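Local coordinates for protein argonaute (Marinitoga piezophila, PDB 5I4A) that cleaves single-stranded DNA as an RNA-guided endonuclease, using short guide RNAs with a 5' hydroxyl to find complementary targets, at residues D537-L542 / N590-I595; K440-Y445 / P511-I516; E566-Y571 / E583-E588; I267-K272 / F432-M437. One frame throughout, in Å; residues are numbered along the deposited sequence.

Interaction 1: residues D537-L542 / N590-I595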
# COMPACT_ATOMS: atom_id res chain seq x y z
N ASP A 537 -20.92 6.65 24.59
CA ASP A 537 -22.15 6.20 23.95
C ASP A 537 -22.22 6.64 22.50
O ASP A 537 -23.15 7.35 22.11
CB ASP A 537 -23.38 6.73 24.70
CG ASP A 537 -23.70 5.92 25.94
OD1 ASP A 537 -24.43 4.91 25.82
OD2 ASP A 537 -23.23 6.29 27.04
N THR A 538 -21.25 6.23 21.69
CA THR A 538 -21.22 6.59 20.28
C THR A 538 -21.34 5.35 19.41
O THR A 538 -20.76 4.30 19.72
CB THR A 538 -19.94 7.39 19.93
OG1 THR A 538 -20.08 7.98 18.63
CG2 THR A 538 -18.71 6.52 19.95
N LYS A 539 -22.12 5.46 18.34
CA LYS A 539 -22.28 4.37 17.39
C LYS A 539 -21.10 4.37 16.41
O LYS A 539 -20.58 5.43 16.06
CB LYS A 539 -23.62 4.51 16.67
CG LYS A 539 -24.80 4.39 17.66
CD LYS A 539 -26.11 4.99 17.15
CE LYS A 539 -26.04 6.47 16.84
NZ LYS A 539 -27.28 6.87 16.11
N TYR A 540 -20.66 3.18 16.02
CA TYR A 540 -19.41 3.05 15.29
C TYR A 540 -19.48 1.85 14.35
O TYR A 540 -20.46 1.10 14.33
CB TYR A 540 -18.23 2.90 16.26
CG TYR A 540 -18.36 1.68 17.14
CD1 TYR A 540 -19.03 1.75 18.35
CD2 TYR A 540 -17.84 0.45 16.74
CE1 TYR A 540 -19.16 0.64 19.15
CE2 TYR A 540 -17.98 -0.67 17.54
CZ TYR A 540 -18.64 -0.56 18.74
OH TYR A 540 -18.79 -1.65 19.56
N THR A 541 -18.41 1.68 13.58
CA THR A 541 -18.21 0.51 12.74
C THR A 541 -16.72 0.23 12.66
O THR A 541 -15.91 1.16 12.59
CB THR A 541 -18.80 0.70 11.34
OG1 THR A 541 -18.45 -0.42 10.52
CG2 THR A 541 -18.27 1.99 10.70
N LEU A 542 -16.36 -1.05 12.69
CA LEU A 542 -14.98 -1.49 12.61
C LEU A 542 -14.74 -2.11 11.25
O LEU A 542 -15.42 -3.07 10.87
CB LEU A 542 -14.65 -2.48 13.73
CG LEU A 542 -14.80 -1.87 15.12
CD1 LEU A 542 -14.22 -2.79 16.19
CD2 LEU A 542 -14.13 -0.51 15.14
N ASN A 590 -22.58 -1.04 14.60
CA ASN A 590 -23.76 -0.66 15.36
C ASN A 590 -24.26 0.72 14.94
O ASN A 590 -25.00 1.36 15.70
CB ASN A 590 -23.50 -0.72 16.87
CG ASN A 590 -22.27 0.06 17.28
OD1 ASN A 590 -22.37 1.09 17.95
ND2 ASN A 590 -21.09 -0.43 16.89
N THR A 591 -23.87 1.19 13.76
CA THR A 591 -24.44 2.41 13.22
C THR A 591 -25.81 2.12 12.62
O THR A 591 -26.22 0.97 12.45
CB THR A 591 -23.53 3.03 12.15
OG1 THR A 591 -23.45 2.16 11.02
CG2 THR A 591 -22.13 3.29 12.69
N ASP A 592 -26.53 3.19 12.29
CA ASP A 592 -27.80 3.08 11.59
C ASP A 592 -27.63 2.92 10.08
O ASP A 592 -28.62 2.85 9.35
CB ASP A 592 -28.67 4.30 11.89
CG ASP A 592 -28.94 4.46 13.37
OD1 ASP A 592 -28.95 3.43 14.09
OD2 ASP A 592 -29.15 5.61 13.82
N TYR A 593 -26.39 2.86 9.60
CA TYR A 593 -26.12 2.61 8.20
C TYR A 593 -26.11 1.12 7.91
O TYR A 593 -25.67 0.32 8.74
CB TYR A 593 -24.77 3.21 7.79
CG TYR A 593 -24.73 4.72 7.77
CD1 TYR A 593 -25.47 5.44 6.84
CD2 TYR A 593 -23.92 5.42 8.65
CE1 TYR A 593 -25.42 6.82 6.80
CE2 TYR A 593 -23.87 6.80 8.62
CZ TYR A 593 -24.62 7.50 7.70
OH TYR A 593 -24.57 8.87 7.66
N THR A 594 -26.60 0.76 6.73
CA THR A 594 -26.44 -0.61 6.26
C THR A 594 -25.00 -0.83 5.82
O THR A 594 -24.23 0.11 5.64
CB THR A 594 -27.39 -0.90 5.10
OG1 THR A 594 -26.94 -0.20 3.93
CG2 THR A 594 -28.80 -0.46 5.45
N ILE A 595 -24.63 -2.11 5.67
CA ILE A 595 -23.31 -2.44 5.16
C ILE A 595 -23.08 -1.76 3.81
O ILE A 595 -22.06 -1.11 3.59
CB ILE A 595 -23.13 -3.97 5.06
CG1 ILE A 595 -23.33 -4.62 6.42
CG2 ILE A 595 -21.77 -4.32 4.49
CD1 ILE A 595 -22.45 -4.04 7.51
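The carbonyl oxygen Tyr540 O is the best-held polar atom here: one firm hydrogen bond grips it, from Asn590 N at 3.0 Å, nearly straight at the hydrogen (171°) and arriving almost along the C=O axis. The methyl Thr591 CG2 packs against the same oxygen at 3.2 Å. Asn590 answers with its side chain, whose OD1 accepts a weak bond from Tyr540 N at 3.3 Å, so the loop residue brackets the tyrosine backbone at both N and O. Its CG sits in the crowded position between backbone N and carbonyl carbon (chi1 52°), which swings the amide back over the strand and sets ND2 2.9 Å above the centre of one face of the Tyr540 ring. Amide and ring planes stand 72° apart, and the ring's far end is fixed by a hydrogen bond between Tyr540 OH and Lys530 NZ. An alanine at Tyr540 removes the ring under the Asn590 amide and the hydroxyl bonded to Lys530, and would probably leave that amide less well placed. At the outer side Lys539, its chain bent at chi3, reaches across to Asp592 in a weak salt bridge, NZ to OD2 3.2 Å. Thr591 turns OG1 the other way, toward Asn589 and, weakly, the backbone N of Tyr593. The contact thus fastens the start of strand 539-546 to the loop between strand 582-589 and helix 595-605 in the PIWI domain; Thr541 and Thr591 both touch Ile598 of that helix, while strand 513-519 flanks 539-546 in the sheet.

Interaction 2: residues K440-Y445 / P511-I516; sequences KEKNLY and PENVFI
Strands 443-445 and 513-516 run parallel, 16° apart, as neighbours in the central sheet of the RNase H-like PIWI domain. The packing is tightest on the face carrying Asn443, Asn513, Tyr445 and Phe515. There Tyr445 CE1 lies over one face of the Phe515 ring, 3.5 Å above its plane and offset toward the rim; the rings are oblique, planes at 44°. Asn443 CB meets Phe515 CE1 at 3.6 Å. Beside it the two asparagine side chains point the same way, and Asn513 ND2 donates to Asn443 OD1 at 2.7 Å, nearly along the C=O axis. Asn443 ND2 in turn donates to Tyr445 OH, which also bonds Gln601, and to Tyr593 OH. On the other face Leu444 CB rests on Pro511 CB at 3.7 Å. The backbone ladder is firm inside, with Leu444 N to Asn513 O at 2.9 Å and Phe515 N to Leu444 O at 2.8 Å. It loosens at the solvent end, where Lys442 O receives two weak bonds, from Glu512 N and Asn513 N, and the exposed Lys442 and Glu512 touch through little more than their CB atoms. A leucine at Asn443 removes the acceptor of Asn513 ND2 and the donor to both tyrosine hydroxyls, and would probably leave the buried Asn513 amide without this partner. With OD1 accepting and ND2 donating twice, the Asn443 amide is fixed in orientation beside the aromatic pair.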
# COMPACT_ATOMS: atom_id res chain seq x y z
N LYS A 440 -23.14 13.94 5.11
CA LYS A 440 -22.45 13.00 5.99
C LYS A 440 -21.60 13.69 7.06
O LYS A 440 -20.65 13.09 7.56
CB LYS A 440 -21.58 12.04 5.18
CG LYS A 440 -22.31 11.30 4.07
CD LYS A 440 -23.50 10.53 4.62
CE LYS A 440 -24.06 9.56 3.59
NZ LYS A 440 -24.39 10.23 2.30
N GLU A 441 -21.94 14.93 7.42
CA GLU A 441 -21.13 15.66 8.40
C GLU A 441 -21.17 15.01 9.78
O GLU A 441 -20.24 15.20 10.58
CB GLU A 441 -21.60 17.12 8.48
CG GLU A 441 -20.81 18.01 9.44
CD GLU A 441 -21.25 19.46 9.37
OE1 GLU A 441 -21.93 19.93 10.31
OE2 GLU A 441 -20.92 20.13 8.37
N LYS A 442 -22.22 14.25 10.07
CA LYS A 442 -22.39 13.68 11.40
C LYS A 442 -21.42 12.55 11.71
O LYS A 442 -21.42 12.04 12.83
CB LYS A 442 -23.82 13.18 11.56
CG LYS A 442 -24.23 12.13 10.55
CD LYS A 442 -25.71 11.81 10.67
CE LYS A 442 -26.22 11.01 9.47
NZ LYS A 442 -27.69 10.82 9.53
N ASN A 443 -20.59 12.15 10.75
CA ASN A 443 -19.72 10.99 10.90
C ASN A 443 -18.27 11.42 11.06
O ASN A 443 -17.83 12.42 10.49
CB ASN A 443 -19.86 10.05 9.69
CG ASN A 443 -21.30 9.66 9.43
OD1 ASN A 443 -22.05 9.35 10.35
ND2 ASN A 443 -21.70 9.70 8.16
N LEU A 444 -17.53 10.64 11.85
CA LEU A 444 -16.11 10.87 12.09
C LEU A 444 -15.33 9.72 11.46
O LEU A 444 -15.41 8.58 11.92
CB LEU A 444 -15.82 10.97 13.59
CG LEU A 444 -14.36 11.05 14.01
CD1 LEU A 444 -13.68 12.24 13.35
CD2 LEU A 444 -14.23 11.13 15.53
N TYR A 445 -14.59 10.03 10.40
CA TYR A 445 -13.85 9.03 9.64
C TYR A 445 -12.41 9.01 10.13
O TYR A 445 -11.69 10.01 10.04
CB TYR A 445 -13.91 9.34 8.14
CG TYR A 445 -15.34 9.44 7.64
CD1 TYR A 445 -16.11 8.30 7.45
CD2 TYR A 445 -15.92 10.67 7.36
CE1 TYR A 445 -17.41 8.38 6.99
CE2 TYR A 445 -17.22 10.77 6.90
CZ TYR A 445 -17.96 9.62 6.72
OH TYR A 445 -19.26 9.70 6.27
N PRO A 511 -19.74 13.16 17.31
CA PRO A 511 -20.13 12.50 16.06
C PRO A 511 -21.18 11.44 16.35
O PRO A 511 -21.07 10.68 17.31
CB PRO A 511 -18.82 11.87 15.56
CG PRO A 511 -18.00 11.70 16.80
CD PRO A 511 -18.35 12.85 17.70
N GLU A 512 -22.22 11.42 15.51
CA GLU A 512 -23.24 10.40 15.70
C GLU A 512 -22.71 9.02 15.34
O GLU A 512 -23.08 8.03 15.97
CB GLU A 512 -24.48 10.73 14.87
CG GLU A 512 -25.74 10.13 15.45
CD GLU A 512 -25.88 10.43 16.94
OE1 GLU A 512 -26.25 11.57 17.28
OE2 GLU A 512 -25.61 9.53 17.76
N ASN A 513 -21.81 8.94 14.36
CA ASN A 513 -21.21 7.69 13.95
C ASN A 513 -19.70 7.87 13.80
O ASN A 513 -19.23 8.96 13.46
CB ASN A 513 -21.81 7.18 12.64
CG ASN A 513 -23.33 7.23 12.65
OD1 ASN A 513 -23.98 6.36 13.22
ND2 ASN A 513 -23.89 8.24 12.00
N VAL A 514 -18.96 6.80 14.06
CA VAL A 514 -17.50 6.82 14.00
C VAL A 514 -17.03 5.65 13.15
O VAL A 514 -17.28 4.49 13.50
CB VAL A 514 -16.86 6.77 15.40
CG1 VAL A 514 -15.35 6.76 15.29
CG2 VAL A 514 -17.32 7.96 16.24
N PHE A 515 -16.36 5.95 12.05
CA PHE A 515 -15.82 4.93 11.15
C PHE A 515 -14.35 4.71 11.49
O PHE A 515 -13.54 5.64 11.38
CB PHE A 515 -15.97 5.36 9.69
CG PHE A 515 -17.40 5.43 9.21
CD1 PHE A 515 -18.27 6.38 9.71
CD2 PHE A 515 -17.85 4.56 8.23
CE1 PHE A 515 -19.58 6.44 9.27
CE2 PHE A 515 -19.16 4.63 7.78
CZ PHE A 515 -20.02 5.57 8.30
N ILE A 516 -14.01 3.49 11.89
CA ILE A 516 -12.64 3.12 12.21
C ILE A 516 -12.16 2.20 11.10
O ILE A 516 -12.55 1.03 11.03
CB ILE A 516 -12.52 2.45 13.59
CG1 ILE A 516 -12.95 3.42 14.70
CG2 ILE A 516 -11.09 1.98 13.83
CD1 ILE A 516 -14.42 3.32 15.06

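Interaction 3: residues E566-Y571 / E583-E588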
# COMPACT_ATOMS: atom_id res chain seq x y z
N GLU A 566 -21.85 -11.01 2.92
CA GLU A 566 -22.66 -9.98 3.57
C GLU A 566 -21.80 -8.89 4.19
O GLU A 566 -22.23 -7.73 4.27
CB GLU A 566 -23.57 -10.62 4.62
CG GLU A 566 -24.77 -9.78 5.01
CD GLU A 566 -25.74 -9.55 3.86
OE1 GLU A 566 -25.62 -10.22 2.81
OE2 GLU A 566 -26.63 -8.68 4.00
N ASN A 567 -20.59 -9.22 4.63
CA ASN A 567 -19.74 -8.28 5.35
C ASN A 567 -18.42 -8.00 4.65
O ASN A 567 -17.57 -7.31 5.23
CB ASN A 567 -19.47 -8.80 6.77
CG ASN A 567 -20.64 -8.57 7.70
OD1 ASN A 567 -21.70 -9.18 7.57
ND2 ASN A 567 -20.44 -7.68 8.67
N THR A 568 -18.22 -8.49 3.43
CA THR A 568 -16.93 -8.37 2.76
C THR A 568 -17.14 -7.89 1.33
O THR A 568 -17.86 -8.53 0.55
CB THR A 568 -16.18 -9.70 2.76
OG1 THR A 568 -16.39 -10.35 4.02
CG2 THR A 568 -14.69 -9.48 2.58
N TYR A 569 -16.51 -6.76 0.99
CA TYR A 569 -16.58 -6.19 -0.35
C TYR A 569 -15.17 -5.94 -0.87
O TYR A 569 -14.20 -5.90 -0.11
CB TYR A 569 -17.36 -4.87 -0.38
CG TYR A 569 -18.85 -5.00 -0.13
CD1 TYR A 569 -19.34 -5.33 1.13
CD2 TYR A 569 -19.77 -4.76 -1.15
CE1 TYR A 569 -20.70 -5.44 1.36
CE2 TYR A 569 -21.13 -4.87 -0.92
CZ TYR A 569 -21.59 -5.20 0.33
OH TYR A 569 -22.94 -5.31 0.56
N ILE A 570 -15.07 -5.75 -2.18
CA ILE A 570 -13.83 -5.35 -2.84
C ILE A 570 -14.16 -4.23 -3.81
O ILE A 570 -15.08 -4.37 -4.63
CB ILE A 570 -13.17 -6.52 -3.60
CG1 ILE A 570 -12.98 -7.73 -2.70
CG2 ILE A 570 -11.83 -6.08 -4.18
CD1 ILE A 570 -12.36 -8.89 -3.42
N TYR A 571 -13.42 -3.13 -3.73
CA TYR A 571 -13.51 -2.11 -4.75
C TYR A 571 -12.18 -2.02 -5.49
O TYR A 571 -11.11 -2.29 -4.93
CB TYR A 571 -13.91 -0.74 -4.16
CG TYR A 571 -12.85 -0.00 -3.37
CD1 TYR A 571 -11.88 0.76 -4.01
CD2 TYR A 571 -12.85 -0.02 -1.98
CE1 TYR A 571 -10.92 1.46 -3.29
CE2 TYR A 571 -11.90 0.67 -1.26
CZ TYR A 571 -10.94 1.41 -1.91
OH TYR A 571 -9.99 2.10 -1.20
N GLU A 583 -9.76 -4.65 -0.45
CA GLU A 583 -10.76 -5.40 0.29
C GLU A 583 -11.26 -4.60 1.48
O GLU A 583 -10.47 -3.96 2.19
CB GLU A 583 -10.19 -6.74 0.76
CG GLU A 583 -10.90 -7.94 0.19
CD GLU A 583 -10.38 -9.25 0.76
OE1 GLU A 583 -10.83 -9.64 1.85
OE2 GLU A 583 -9.51 -9.87 0.11
N VAL A 584 -12.56 -4.65 1.71
CA VAL A 584 -13.21 -3.93 2.80
C VAL A 584 -14.08 -4.93 3.55
O VAL A 584 -14.99 -5.53 2.96
CB VAL A 584 -14.06 -2.75 2.29
CG1 VAL A 584 -14.54 -1.90 3.45
CG2 VAL A 584 -13.27 -1.91 1.30
N LYS A 585 -13.81 -5.11 4.84
CA LYS A 585 -14.53 -6.08 5.67
C LYS A 585 -15.10 -5.38 6.89
O LYS A 585 -14.35 -4.85 7.71
CB LYS A 585 -13.62 -7.23 6.10
CG LYS A 585 -14.30 -8.23 7.03
CD LYS A 585 -13.32 -9.24 7.59
CE LYS A 585 -14.05 -10.29 8.39
NZ LYS A 585 -15.02 -9.67 9.34
N ILE A 586 -16.43 -5.39 7.02
CA ILE A 586 -17.10 -4.80 8.18
C ILE A 586 -16.98 -5.80 9.32
O ILE A 586 -17.75 -6.76 9.42
CB ILE A 586 -18.56 -4.47 7.88
CG1 ILE A 586 -18.69 -3.70 6.56
CG2 ILE A 586 -19.16 -3.65 9.02
CD1 ILE A 586 -18.08 -2.32 6.60
N LEU A 587 -15.99 -5.59 10.20
CA LEU A 587 -15.84 -6.46 11.36
C LEU A 587 -17.01 -6.32 12.32
O LEU A 587 -17.59 -7.31 12.76
CB LEU A 587 -14.52 -6.15 12.08
CG LEU A 587 -13.36 -7.12 11.86
CD1 LEU A 587 -12.28 -6.86 12.90
CD2 LEU A 587 -13.83 -8.56 11.93
N GLU A 588 -17.37 -5.08 12.65
CA GLU A 588 -18.46 -4.80 13.56
C GLU A 588 -19.23 -3.61 13.02
O GLU A 588 -18.71 -2.80 12.25
CB GLU A 588 -17.95 -4.50 14.98
CG GLU A 588 -18.79 -5.10 16.09
CD GLU A 588 -18.60 -6.59 16.23
OE1 GLU A 588 -17.47 -7.03 16.55
OE2 GLU A 588 -19.58 -7.34 16.02
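Segments 566-571 and 583-588 form an antiparallel beta hairpin in the sheet of the PIWI domain. Its centre is the hydrogen-bonded pair Tyr569 and Val584: Tyr569 N donates to Val584 O at 2.8 Å, almost straight at 177°, and Val584 N returns the bond to Tyr569 O from above the carbonyl plane. Two residues along, Ile586 N donates to Asn567 O at 2.9 Å. The Asn567 side chain extends this pairing past the strand, its ND2 reaching a lone pair of Ile586 O at 2.9 Å, with Ile586 O lying close to the plane of the Asn567 amide. CG lies beside the backbone N (chi1 -79°), turning the amide across the end of the ladder. Around this backbone, Ile570 CG1 runs alongside Glu583 CG at 3.6 Å on the face that also carries Thr568 and Lys585. From the Tyr569 face, Val584 CG2 meets the edge of the Tyr571 ring at CD2, 3.8 Å away. Further out, Asp565 OD1 holds both Asn567 N and Thr568 OG1, Thr549 binds Glu583 OE2, and Tyr571 is pinned by Lys618 O and packs edge-to-face with Tyr603. Helix 595-605 covers the Tyr569 and Val584 face through residues such as Ile599 and Ile602. Further along, Leu587 and Glu588 form a classic beta bulge opposite Leu542, and Glu588 O accepts a hydrogen bond from Thr541 OG1.

Interaction 4: residues I267-K272 / F432-M437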
# COMPACT_ATOMS: atom_id res chain seq x y z
N ILE A 267 -20.07 2.70 -8.78
CA ILE A 267 -20.31 3.87 -7.95
C ILE A 267 -20.00 5.13 -8.75
O ILE A 267 -18.89 5.28 -9.27
CB ILE A 267 -19.48 3.82 -6.65
CG1 ILE A 267 -19.89 2.61 -5.81
CG2 ILE A 267 -19.67 5.10 -5.86
CD1 ILE A 267 -21.32 2.65 -5.33
N ASN A 268 -20.97 6.03 -8.82
CA ASN A 268 -20.87 7.25 -9.59
C ASN A 268 -20.46 8.39 -8.66
O ASN A 268 -21.21 8.74 -7.74
CB ASN A 268 -22.21 7.55 -10.27
CG ASN A 268 -22.07 8.49 -11.45
OD1 ASN A 268 -21.61 8.10 -12.52
ND2 ASN A 268 -22.50 9.73 -11.26
N VAL A 269 -19.27 8.95 -8.88
CA VAL A 269 -18.72 10.01 -8.04
C VAL A 269 -18.80 11.32 -8.79
O VAL A 269 -18.15 11.50 -9.83
CB VAL A 269 -17.27 9.70 -7.61
CG1 VAL A 269 -16.76 10.78 -6.66
CG2 VAL A 269 -17.18 8.33 -6.97
N ILE A 270 -19.60 12.26 -8.27
CA ILE A 270 -19.77 13.58 -8.86
C ILE A 270 -19.13 14.60 -7.93
O ILE A 270 -19.41 14.62 -6.73
CB ILE A 270 -21.26 13.91 -9.09
CG1 ILE A 270 -21.91 12.86 -9.99
CG2 ILE A 270 -21.41 15.30 -9.68
CD1 ILE A 270 -21.44 12.92 -11.43
N TYR A 271 -18.27 15.45 -8.50
CA TYR A 271 -17.64 16.52 -7.75
C TYR A 271 -18.47 17.79 -7.86
O TYR A 271 -18.93 18.16 -8.95
CB TYR A 271 -16.22 16.78 -8.28
CG TYR A 271 -15.27 15.60 -8.16
CD1 TYR A 271 -15.26 14.59 -9.11
CD2 TYR A 271 -14.37 15.52 -7.10
CE1 TYR A 271 -14.39 13.52 -9.00
CE2 TYR A 271 -13.49 14.46 -7.00
CZ TYR A 271 -13.51 13.46 -7.95
OH TYR A 271 -12.63 12.41 -7.84
N LYS A 272 -18.66 18.47 -6.73
CA LYS A 272 -19.36 19.75 -6.68
C LYS A 272 -18.34 20.88 -6.57
O LYS A 272 -17.66 21.01 -5.55
CB LYS A 272 -20.33 19.80 -5.50
CG LYS A 272 -21.71 19.23 -5.78
CD LYS A 272 -22.66 19.47 -4.61
CE LYS A 272 -23.50 20.73 -4.79
NZ LYS A 272 -22.68 21.95 -5.01
N PHE A 432 -13.50 21.13 -3.59
CA PHE A 432 -14.76 20.50 -3.97
C PHE A 432 -15.31 19.76 -2.76
O PHE A 432 -14.57 19.43 -1.82
CB PHE A 432 -14.57 19.52 -5.14
CG PHE A 432 -13.63 18.38 -4.83
CD1 PHE A 432 -14.08 17.27 -4.13
CD2 PHE A 432 -12.31 18.42 -5.24
CE1 PHE A 432 -13.22 16.22 -3.84
CE2 PHE A 432 -11.45 17.37 -4.95
CZ PHE A 432 -11.90 16.28 -4.25
N ILE A 433 -16.61 19.49 -2.80
CA ILE A 433 -17.22 18.52 -1.90
C ILE A 433 -17.91 17.47 -2.76
O ILE A 433 -18.34 17.75 -3.88
CB ILE A 433 -18.21 19.16 -0.90
CG1 ILE A 433 -19.46 19.67 -1.61
CG2 ILE A 433 -17.53 20.27 -0.12
CD1 ILE A 433 -20.49 20.27 -0.68
N LEU A 434 -17.99 16.25 -2.24
CA LEU A 434 -18.64 15.17 -2.96
C LEU A 434 -20.15 15.31 -2.83
O LEU A 434 -20.67 15.55 -1.73
CB LEU A 434 -18.18 13.81 -2.45
CG LEU A 434 -16.69 13.50 -2.62
CD1 LEU A 434 -16.42 12.03 -2.35
CD2 LEU A 434 -16.21 13.89 -4.01
N LYS A 435 -20.85 15.17 -3.95
CA LYS A 435 -22.30 15.32 -3.95
C LYS A 435 -22.95 14.35 -2.97
O LYS A 435 -23.88 14.72 -2.23
CB LYS A 435 -22.85 15.11 -5.36
CG LYS A 435 -24.18 15.78 -5.62
CD LYS A 435 -24.69 15.48 -7.02
CE LYS A 435 -25.91 16.31 -7.34
NZ LYS A 435 -26.85 16.35 -6.19
N LYS A 436 -22.47 13.11 -2.93
CA LYS A 436 -23.03 12.09 -2.05
C LYS A 436 -22.53 12.20 -0.61
O LYS A 436 -23.10 11.55 0.27
CB LYS A 436 -22.72 10.70 -2.60
CG LYS A 436 -23.43 10.41 -3.92
CD LYS A 436 -23.09 9.03 -4.46
CE LYS A 436 -24.02 8.65 -5.60
NZ LYS A 436 -23.69 7.32 -6.19
N MET A 437 -21.48 12.98 -0.36
CA MET A 437 -20.98 13.19 0.99
C MET A 437 -21.54 14.44 1.65
O MET A 437 -21.25 14.67 2.84
CB MET A 437 -19.45 13.27 0.99
CG MET A 437 -18.75 11.96 0.64
SD MET A 437 -19.07 10.66 1.85
CE MET A 437 -18.22 11.31 3.28
O HOH W 1 -20.50 12.28 -4.98
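The rings of Tyr271 and Phe432 meet in a T-shaped stack, the edge of Tyr271 directed at the face of Phe432 with the planes 86° apart. Tyr271 CD2 stands 3.4 Å above the Phe432 plane, over its centre, and Leu434 CD2 approaches the tyrosine ring obliquely at 3.9 Å from Tyr271 CD2. The stack sits beside a small antiparallel sheet in which strand 271-272 of linker L2 lies between 277-278 and strand 433-434 of the PIWI domain. Phe432 CG takes the crowded position between backbone N and carbonyl carbon (chi1 61°), which brings its ring alongside that of Tyr271, both side chains pointing the same way. Tyr271 OH is bound beyond the contact by His610 NE2 and Arg607 NH1, so this edge-on ring is held at both ends. Behind it, Val269 CG1 adds a looser apolar touch to Leu434 CD2. In the backbone, Lys272 and Ile433 form the hydrogen-bonded pair: Lys272 N to Ile433 O is 3.0 Å, nearly along the C=O axis, whereas the return bond from Ile433 N is weak. Lys272 and Lys435 touch through their aliphatic portions, CD to CG. At the Asn268 end, the extended Lys436 chain carries NZ to Asn268 O in a weak bond; a long, weak ion pair with Glu600 gives that charge a second partner. Ile270 O is gripped twice, by Lys435 N at 3.2 Å with an almost straight 176° bond, and by a water that donates to it at 3.1 Å and accepts from Lys436 N at 3.0 Å.

How the interactions relate
From the N terminus, interaction 4 comes first, closing a long loop that contains the Mid domain and joining linker L2 to the start of the PIWI domain. Interaction 2 opens just after it and pairs two strands of the PIWI sheet across an intervening helix and strands; the two touch where Tyr445 OH meets Met437 CE. Interaction 1 follows in series, and its loop encloses the shorter hairpin of interaction 3; no loops cross. Strand 539-546 lies between 513-519 and 582-589, so interactions 2, 1 and 3 follow one another across the same sheet. Helix 595-605, the next element in the chain, touches residues of all four contacts.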